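Local atomic coordinates of Oxidored_FMN domain-containing protein ([Pseudomonas] geniculata N1, PDB entry 6L6J), a protein that acts as a 6-hydroxypseudooxynicotine amine oxidase, binding FMN, a [4Fe-4S] cluster and ADP, and probably passing electrons from the amine through its flavin. Residues Ala37-Ile42 with Glu370-Gly375; Arg158-Gly163 with Gly216-Val221; Pro559-His562 with Glu566-His569. One frame throughout, in Å; residues are numbered along the deposited sequence.

Contact 1 (Ala37-Ile42 with Glu370-Gly375); sequences ALEEMI and EEHVSG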
loop_
_atom_site.group_PDB
_atom_site.type_symbol
_atom_site.label_atom_id
_atom_site.label_comp_id
_atom_site.label_asym_id
_atom_site.label_seq_id
_atom_site.Cartn_x
_atom_site.Cartn_y
_atom_site.Cartn_z
ATOM N N ALA A 37 12.165 16.585 -1.155
ATOM C CA ALA A 37 12.568 15.588 -2.177
ATOM C C ALA A 37 11.719 15.795 -3.440
ATOM O O ALA A 37 10.990 14.868 -3.877
ATOM C CB ALA A 37 12.443 14.190 -1.622
ATOM N N LEU A 38 11.847 16.987 -4.023
ATOM C CA LEU A 38 11.083 17.456 -5.211
ATOM C C LEU A 38 11.300 16.492 -6.389
ATOM O O LEU A 38 10.333 16.185 -7.101
ATOM C CB LEU A 38 11.551 18.880 -5.534
ATOM C CG LEU A 38 10.682 19.696 -6.489
ATOM C CD1 LEU A 38 9.272 19.858 -5.950
ATOM C CD2 LEU A 38 11.321 21.059 -6.753
ATOM N N GLU A 39 12.540 16.050 -6.600
ATOM C CA GLU A 39 12.925 15.272 -7.808
ATOM C C GLU A 39 12.245 13.900 -7.751
ATOM O O GLU A 39 11.810 13.387 -8.821
ATOM C CB GLU A 39 14.446 15.200 -7.915
ATOM C CG GLU A 39 15.087 16.544 -8.227
ATOM C CD GLU A 39 14.914 17.001 -9.668
ATOM O OE1 GLU A 39 14.826 18.240 -9.892
ATOM O OE2 GLU A 39 14.867 16.116 -10.570
ATOM N N GLU A 40 12.131 13.349 -6.542
ATOM C CA GLU A 40 11.435 12.061 -6.261
ATOM C C GLU A 40 9.963 12.207 -6.696
ATOM O O GLU A 40 9.483 11.406 -7.528
ATOM C CB GLU A 40 11.619 11.679 -4.789
ATOM C CG GLU A 40 13.076 11.676 -4.353
ATOM C CD GLU A 40 13.412 10.981 -3.040
ATOM O OE1 GLU A 40 12.475 10.658 -2.261
ATOM O OE2 GLU A 40 14.629 10.814 -2.771
ATOM N N MET A 41 9.285 13.220 -6.162
ATOM C CA MET A 41 7.886 13.584 -6.483
ATOM C C MET A 41 7.709 13.767 -8.000
ATOM O O MET A 41 6.839 13.108 -8.579
ATOM C CB MET A 41 7.563 14.876 -5.741
ATOM C CG MET A 41 6.188 15.400 -5.984
ATOM S SD MET A 41 5.925 16.715 -4.775
ATOM C CE MET A 41 5.488 15.716 -3.356
ATOM N N ILE A 42 8.536 14.612 -8.622
ATOM C CA ILE A 42 8.532 14.890 -10.087
ATOM C C ILE A 42 8.619 13.559 -10.845
ATOM O O ILE A 42 7.676 13.254 -11.565
ATOM C CB ILE A 42 9.640 15.900 -10.462
ATOM C CG1 ILE A 42 9.219 17.334 -10.135
ATOM C CG2 ILE A 42 10.060 15.788 -11.913
ATOM C CD1 ILE A 42 10.385 18.321 -10.039
ATOM N N GLU A 370 11.585 4.727 -6.696
ATOM C CA GLU A 370 13.005 4.605 -7.123
ATOM C C GLU A 370 13.247 5.330 -8.457
ATOM O O GLU A 370 14.391 5.213 -8.982
ATOM C CB GLU A 370 13.402 3.138 -7.339
ATOM C CG GLU A 370 13.319 2.262 -6.109
ATOM C CD GLU A 370 14.084 2.768 -4.907
ATOM O OE1 GLU A 370 15.295 3.058 -5.045
ATOM O OE2 GLU A 370 13.441 2.867 -3.822
ATOM N N GLU A 371 12.229 5.989 -9.025
ATOM C CA GLU A 371 12.301 6.626 -10.377
ATOM C C GLU A 371 13.511 7.587 -10.429
ATOM O O GLU A 371 14.310 7.511 -11.401
ATOM C CB GLU A 371 10.993 7.355 -10.722
ATOM C CG GLU A 371 9.760 6.457 -10.806
ATOM C CD GLU A 371 8.941 6.245 -9.531
ATOM O OE1 GLU A 371 9.382 6.618 -8.428
ATOM O OE2 GLU A 371 7.839 5.676 -9.647
ATOM N N HIS A 372 13.678 8.427 -9.391
ATOM C CA HIS A 372 14.789 9.413 -9.266
ATOM C C HIS A 372 15.970 8.797 -8.517
ATOM O O HIS A 372 17.065 8.920 -9.040
ATOM C CB HIS A 372 14.344 10.702 -8.571
ATOM C CG HIS A 372 15.496 11.602 -8.291
ATOM N ND1 HIS A 372 16.023 12.452 -9.253
ATOM C CD2 HIS A 372 16.276 11.745 -7.186
ATOM C CE1 HIS A 372 17.053 13.114 -8.736
ATOM N NE2 HIS A 372 17.231 12.698 -7.467
ATOM N N VAL A 373 15.756 8.195 -7.341
ATOM C CA VAL A 373 16.836 7.730 -6.412
ATOM C C VAL A 373 17.758 6.740 -7.141
ATOM O O VAL A 373 18.994 6.798 -6.961
ATOM C CB VAL A 373 16.277 7.089 -5.123
ATOM C CG1 VAL A 373 17.313 6.224 -4.424
ATOM C CG2 VAL A 373 15.730 8.120 -4.141
ATOM N N SER A 374 17.185 5.851 -7.935
ATOM C CA SER A 374 17.919 4.725 -8.557
ATOM C C SER A 374 17.954 4.837 -10.090
ATOM O O SER A 374 18.723 4.067 -10.692
ATOM C CB SER A 374 17.317 3.423 -8.099
ATOM O OG SER A 374 17.470 3.252 -6.695
ATOM N N GLY A 375 17.172 5.742 -10.698
ATOM C CA GLY A 375 16.935 5.803 -12.162
ATOM C C GLY A 375 16.163 4.603 -12.727
ATOM O O GLY A 375 16.384 4.271 -13.900
HETATM O O HOH W 1 10.814 9.074 -7.702
#
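Helix 38-51, which runs between strands 24-26 and 55-62 of the flavin-binding TIM barrel, meets the connection leading from helix 349-355 to the nucleotide-binding domain where Glu-39 and Glu-40 touch His-372 and Val-373. The main touch is a CH-pi contact. Glu-39 CB sits over one face of the imidazole, 3.5 Å from the centroid of the His-372 ring and 15° off its normal. With CG of His-372 anti to its own backbone N (chi1 172°), the ring reaches across to the helix and presents its flat side to that methylene. The carboxylate of Glu-39 bends on past the ring, its plane turned 53° from the imidazole, and its OE2 stays 4.1 Å from His-372 ND1, too far to count as a bond; OE1 is instead salt-bridged to Arg-88. Beside this pair, the extended Glu-40 chain crosses Val-373 at a slant, bringing OE2 against the CG2 methyl. No direct hydrogen bond joins the segments, but a water does. It donates to Glu-40 O at 2.7 Å and to Glu-371 OE1 at 2.9 Å, and weakly accepts from His-372 N. Glutamate suits position 371 because its two oxygens can divide the work: OE1 takes the water while OE2 pairs with Arg-48 of helix 38-51. Within the connection, Ser-374 OG donates to the anti lone pair of Glu-370 OE1 at 2.7 Å, tying the two ends of a short turn together. The chemistry implies a surface joint held by one methylene-on-ring touch, a bridging water and charge pairs behind it; the neighbouring carboxylates might modestly favour a protonated His-372, though Arg-88 offsets Glu-39.

Contact 2 (Arg158-Gly163 with Gly216-Val221); sequences RAKRAG and GDTCAV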
loop_
_atom_site.group_PDB
_atom_site.type_symbol
_atom_site.label_atom_id
_atom_site.label_comp_id
_atom_site.label_asym_id
_atom_site.label_seq_id
_atom_site.Cartn_x
_atom_site.Cartn_y
_atom_site.Cartn_z
ATOM N N ARG A 158 -2.716 30.199 -5.109
ATOM C CA ARG A 158 -1.317 29.745 -5.310
ATOM C C ARG A 158 -1.297 28.542 -6.265
ATOM O O ARG A 158 -0.398 28.494 -7.153
ATOM C CB ARG A 158 -0.652 29.386 -3.980
ATOM C CG ARG A 158 -0.327 30.575 -3.087
ATOM C CD ARG A 158 0.545 30.188 -1.893
ATOM N NE ARG A 158 0.627 31.285 -0.932
ATOM C CZ ARG A 158 -0.245 31.500 0.057
ATOM N NH1 ARG A 158 -1.255 30.671 0.277
ATOM N NH2 ARG A 158 -0.099 32.556 0.830
ATOM N N ALA A 159 -2.239 27.616 -6.108
ATOM C CA ALA A 159 -2.346 26.394 -6.943
ATOM C C ALA A 159 -2.629 26.772 -8.405
ATOM O O ALA A 159 -2.057 26.131 -9.286
ATOM C CB ALA A 159 -3.406 25.471 -6.388
ATOM N N LYS A 160 -3.496 27.760 -8.644
ATOM C CA LYS A 160 -3.807 28.293 -10.005
ATOM C C LYS A 160 -2.500 28.772 -10.646
ATOM O O LYS A 160 -2.175 28.278 -11.720
ATOM C CB LYS A 160 -4.839 29.426 -9.926
ATOM C CG LYS A 160 -5.649 29.679 -11.189
ATOM C CD LYS A 160 -6.245 31.075 -11.209
ATOM C CE LYS A 160 -7.607 31.185 -11.862
ATOM N NZ LYS A 160 -7.504 31.720 -13.235
ATOM N N ARG A 161 -1.755 29.629 -9.939
ATOM C CA ARG A 161 -0.461 30.222 -10.363
ATOM C C ARG A 161 0.545 29.115 -10.706
ATOM O O ARG A 161 1.374 29.324 -11.587
ATOM C CB ARG A 161 0.097 31.128 -9.261
ATOM C CG ARG A 161 -0.670 32.427 -9.036
ATOM C CD ARG A 161 0.237 33.547 -8.508
ATOM N NE ARG A 161 1.415 33.684 -9.375
ATOM C CZ ARG A 161 2.677 33.935 -8.981
ATOM N NH1 ARG A 161 2.964 34.121 -7.696
ATOM N NH2 ARG A 161 3.645 33.996 -9.894
ATOM N N ALA A 162 0.486 27.985 -10.015
ATOM C CA ALA A 162 1.366 26.815 -10.224
ATOM C C ALA A 162 0.977 26.077 -11.523
ATOM O O ALA A 162 1.840 25.400 -12.139
ATOM C CB ALA A 162 1.267 25.935 -8.994
ATOM N N GLY A 163 -0.296 26.169 -11.908
ATOM C CA GLY A 163 -0.840 25.630 -13.171
ATOM C C GLY A 163 -1.668 24.365 -13.011
ATOM O O GLY A 163 -1.927 23.713 -14.048
ATOM N N GLY A 216 -12.401 29.235 -10.037
ATOM C CA GLY A 216 -13.397 28.391 -10.732
ATOM C C GLY A 216 -13.506 28.658 -12.230
ATOM O O GLY A 216 -14.009 27.765 -12.933
ATOM N N ASP A 217 -13.099 29.843 -12.702
ATOM C CA ASP A 217 -13.186 30.256 -14.135
ATOM C C ASP A 217 -12.363 29.277 -14.987
ATOM O O ASP A 217 -12.887 28.837 -16.016
ATOM C CB ASP A 217 -12.786 31.724 -14.357
ATOM C CG ASP A 217 -11.593 32.237 -13.543
ATOM O OD1 ASP A 217 -11.050 31.473 -12.698
ATOM O OD2 ASP A 217 -11.211 33.421 -13.753
ATOM N N THR A 218 -11.155 28.910 -14.546
ATOM C CA THR A 218 -10.147 28.130 -15.330
ATOM C C THR A 218 -9.748 26.804 -14.650
ATOM O O THR A 218 -9.250 25.908 -15.362
ATOM C CB THR A 218 -8.889 28.980 -15.557
ATOM O OG1 THR A 218 -8.406 29.417 -14.282
ATOM C CG2 THR A 218 -9.154 30.162 -16.463
ATOM N N CYS A 219 -9.880 26.685 -13.324
ATOM C CA CYS A 219 -9.645 25.412 -12.583
ATOM C C CYS A 219 -10.981 24.765 -12.205
ATOM O O CYS A 219 -11.881 25.487 -11.740
ATOM C CB CYS A 219 -8.842 25.643 -11.316
ATOM S SG CYS A 219 -7.278 26.483 -11.627
ATOM N N ALA A 220 -11.111 23.459 -12.417
ATOM C CA ALA A 220 -12.190 22.652 -11.815
ATOM C C ALA A 220 -11.986 22.620 -10.288
ATOM O O ALA A 220 -10.821 22.583 -9.836
ATOM C CB ALA A 220 -12.187 21.266 -12.401
ATOM N N VAL A 221 -13.060 22.683 -9.509
ATOM C CA VAL A 221 -13.012 22.568 -8.021
ATOM C C VAL A 221 -13.589 21.214 -7.621
ATOM O O VAL A 221 -14.801 21.014 -7.827
ATOM C CB VAL A 221 -13.797 23.703 -7.368
ATOM C CG1 VAL A 221 -13.656 23.660 -5.862
ATOM C CG2 VAL A 221 -13.361 25.038 -7.950
#
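The flat group here is the carboxylate of Asp-217, which Lys-160 approaches from one side at a slant, well out of the carboxylate plane and nearer to OD1 than to OD2. On that same side, the backbone N of Thr-218 gives OD1 a weak hydrogen bond of 3.2 Å with an N-H...acceptor angle of only 125°. This weak bond to the next residue's amide at most steadies the carboxylate as it faces the lysine. The salt bridge from Lys-160 NZ to Asp-217 OD1 is long, at 3.6 Å. A closer grip comes from the next residue: Lys-160 NZ donates to Thr-218 OG1 at 2.7 Å, the lysine crossing both side chains at about a right angle. The torsion of Thr-218 (chi1 56°), with OG1 between the backbone N and the carbonyl carbon, aims the hydroxyl at the helix. Lower down, the aliphatic part of the lysine packs on sulfur, with CG 3.6 Å from Cys-219 SG. A long residue is needed to do all this, since Lys-160 leaves the helix with CG anti to its backbone N and bends at chi3 and chi4 before its ammonium arrives. Its helix, 142-162, ends just beyond in a Schellman motif, where Gly-163 takes up positive phi. Cys-219 lies buried immediately before barrel strand 220-229, whose Ala-220 is hydrogen-bonded to Asp-165 and Val-167. The contact thus joins the C-terminal end of one barrel helix to the turn between helix 197-215 and the next strand, at the entry ends of neighbouring barrel strands. Its chemistry is graded from greasy to charged: methylenes against a thiol on the buried side, then one hydroxyl bond, and finally, toward solvent, a long ion pair that probably adds less than the hydroxyl bond.

Contact 3 (Pro559-His562 with Glu566-His569); sequences PWTH and EMVH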
loop_
_atom_site.group_PDB
_atom_site.type_symbol
_atom_site.label_atom_id
_atom_site.label_comp_id
_atom_site.label_asym_id
_atom_site.label_seq_id
_atom_site.Cartn_x
_atom_site.Cartn_y
_atom_site.Cartn_z
ATOM N N PRO A 559 2.103 -6.134 15.084
ATOM C CA PRO A 559 2.378 -4.690 15.152
ATOM C C PRO A 559 2.487 -4.000 13.788
ATOM O O PRO A 559 1.946 -2.897 13.625
ATOM C CB PRO A 559 3.715 -4.638 15.883
ATOM C CG PRO A 559 3.619 -5.785 16.827
ATOM C CD PRO A 559 2.920 -6.885 16.051
ATOM N N TRP A 560 3.152 -4.667 12.842
ATOM C CA TRP A 560 3.465 -4.080 11.516
ATOM C C TRP A 560 2.165 -3.698 10.784
ATOM O O TRP A 560 2.229 -2.819 9.875
ATOM C CB TRP A 560 4.309 -5.044 10.676
ATOM C CG TRP A 560 4.726 -4.419 9.380
ATOM C CD1 TRP A 560 4.348 -4.769 8.118
ATOM C CD2 TRP A 560 5.542 -3.253 9.242
ATOM N NE1 TRP A 560 4.902 -3.921 7.201
ATOM C CE2 TRP A 560 5.635 -2.974 7.867
ATOM C CE3 TRP A 560 6.224 -2.437 10.150
ATOM C CZ2 TRP A 560 6.404 -1.921 7.382
ATOM C CZ3 TRP A 560 6.954 -1.377 9.670
ATOM C CH2 TRP A 560 7.035 -1.122 8.301
ATOM N N THR A 561 1.044 -4.354 11.134
ATOM C CA THR A 561 -0.272 -4.150 10.479
ATOM C C THR A 561 -0.843 -2.782 10.863
ATOM O O THR A 561 -1.696 -2.306 10.131
ATOM C CB THR A 561 -1.227 -5.317 10.728
ATOM O OG1 THR A 561 -1.489 -5.473 12.121
ATOM C CG2 THR A 561 -0.673 -6.605 10.163
ATOM N N HIS A 562 -0.352 -2.134 11.914
ATOM C CA HIS A 562 -0.663 -0.705 12.162
ATOM C C HIS A 562 -0.338 0.064 10.889
ATOM O O HIS A 562 -1.050 1.029 10.585
ATOM C CB HIS A 562 0.138 -0.149 13.342
ATOM C CG HIS A 562 -0.104 1.302 13.596
ATOM N ND1 HIS A 562 -1.347 1.787 14.001
ATOM C CD2 HIS A 562 0.722 2.369 13.506
ATOM C CE1 HIS A 562 -1.272 3.101 14.141
ATOM N NE2 HIS A 562 -0.020 3.483 13.824
ATOM N N GLU A 566 -4.025 -3.077 8.564
ATOM C CA GLU A 566 -4.719 -4.387 8.704
ATOM C C GLU A 566 -4.989 -4.711 10.175
ATOM O O GLU A 566 -5.745 -5.662 10.420
ATOM C CB GLU A 566 -3.908 -5.503 8.049
ATOM C CG GLU A 566 -3.779 -5.345 6.546
ATOM C CD GLU A 566 -2.932 -6.432 5.893
ATOM O OE1 GLU A 566 -1.719 -6.535 6.229
ATOM O OE2 GLU A 566 -3.480 -7.210 5.079
ATOM N N MET A 567 -4.425 -3.968 11.132
ATOM C CA MET A 567 -4.541 -4.355 12.570
ATOM C C MET A 567 -6.022 -4.505 12.928
ATOM O O MET A 567 -6.403 -5.588 13.396
ATOM C CB MET A 567 -3.890 -3.364 13.541
ATOM C CG MET A 567 -3.471 -4.073 14.837
ATOM S SD MET A 567 -2.979 -3.025 16.226
ATOM C CE MET A 567 -1.728 -2.025 15.422
ATOM N N VAL A 568 -6.826 -3.473 12.662
ATOM C CA VAL A 568 -8.258 -3.437 13.072
ATOM C C VAL A 568 -9.015 -4.603 12.416
ATOM O O VAL A 568 -9.955 -5.101 13.017
ATOM C CB VAL A 568 -8.881 -2.070 12.740
ATOM C CG1 VAL A 568 -8.887 -1.813 11.234
ATOM C CG2 VAL A 568 -10.281 -1.915 13.314
ATOM N N HIS A 569 -8.641 -5.010 11.205
ATOM C CA HIS A 569 -9.309 -6.105 10.445
ATOM C C HIS A 569 -8.828 -7.463 10.961
ATOM O O HIS A 569 -9.679 -8.373 11.056
ATOM C CB HIS A 569 -9.081 -5.983 8.925
ATOM C CG HIS A 569 -9.494 -4.668 8.377
ATOM N ND1 HIS A 569 -10.614 -4.016 8.830
ATOM C CD2 HIS A 569 -8.909 -3.859 7.475
ATOM C CE1 HIS A 569 -10.725 -2.863 8.209
ATOM N NE2 HIS A 569 -9.668 -2.725 7.389
#
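Thr-561 and Glu-566 form a pi-turn in the OYE-like second alpha/beta domain, where short helix 561-564 gives way to helix 567-577. The turn is the tightly packed part. Glu-566 N donates to Thr-561 O at 2.9 Å with an N-H...acceptor angle of 157°, and Met-567 N adds a weak bond of 3.3 Å to the same Thr-561 O. One carbonyl thus receives the amide just before the new helix and, weakly, that of its first residue. Beneath it, Thr-561 CB lies 3.8 Å from Glu-566 CB, the side chains crossing at about a right angle. Threonine fits because its hydroxyl, which bonds Ser-558 O, lies against Met-567 CA while its methyl turns to the glutamate. Glu-566 OE2 is hydrogen-bonded to Ser-269 and salt-bridged to Arg-271 of the barrel domain, with OE1 on Thr-564 OG1, and the side chain lies about 9 Å from the iron-sulfur cluster.

The other side is looser and lies toward solvent: exposed His-562 and partly exposed Met-567 meet without any polar bond. A flexible thioether suits this place, since its chain bends at the last torsion (chi3 -53°) to fold the methyl back over the first helix. His-562 also touches Met-355 on helix 349-355, and the Met-567 CE methyl comes to rest 3.4 Å from His-562 CB.

The three contacts are separate sites, none touching another. Contacts 1 and 2 both involve barrel helices, and their centres stand 26 Å apart; in sequence, both segments of contact 2 fall between those of contact 1. Contact 3 comes later in the chain, 29 Å from contact 1 and 39 Å from contact 2, centre to centre. Contact 1 joins a barrel helix to the connection that leads to the nucleotide-binding domain, whereas contact 3 lies within the second alpha/beta domain, and its Glu-566 reaches the barrel. Both lie nearer the cofactors: the Glu-40 side chain is about 14 Å from FMN, and that of Glu-566 about 12 Å from FMN and about 7 Å from the side chain of the cluster ligand Cys-347. Contact 2 is internal to the barrel, remote from the cofactor sites.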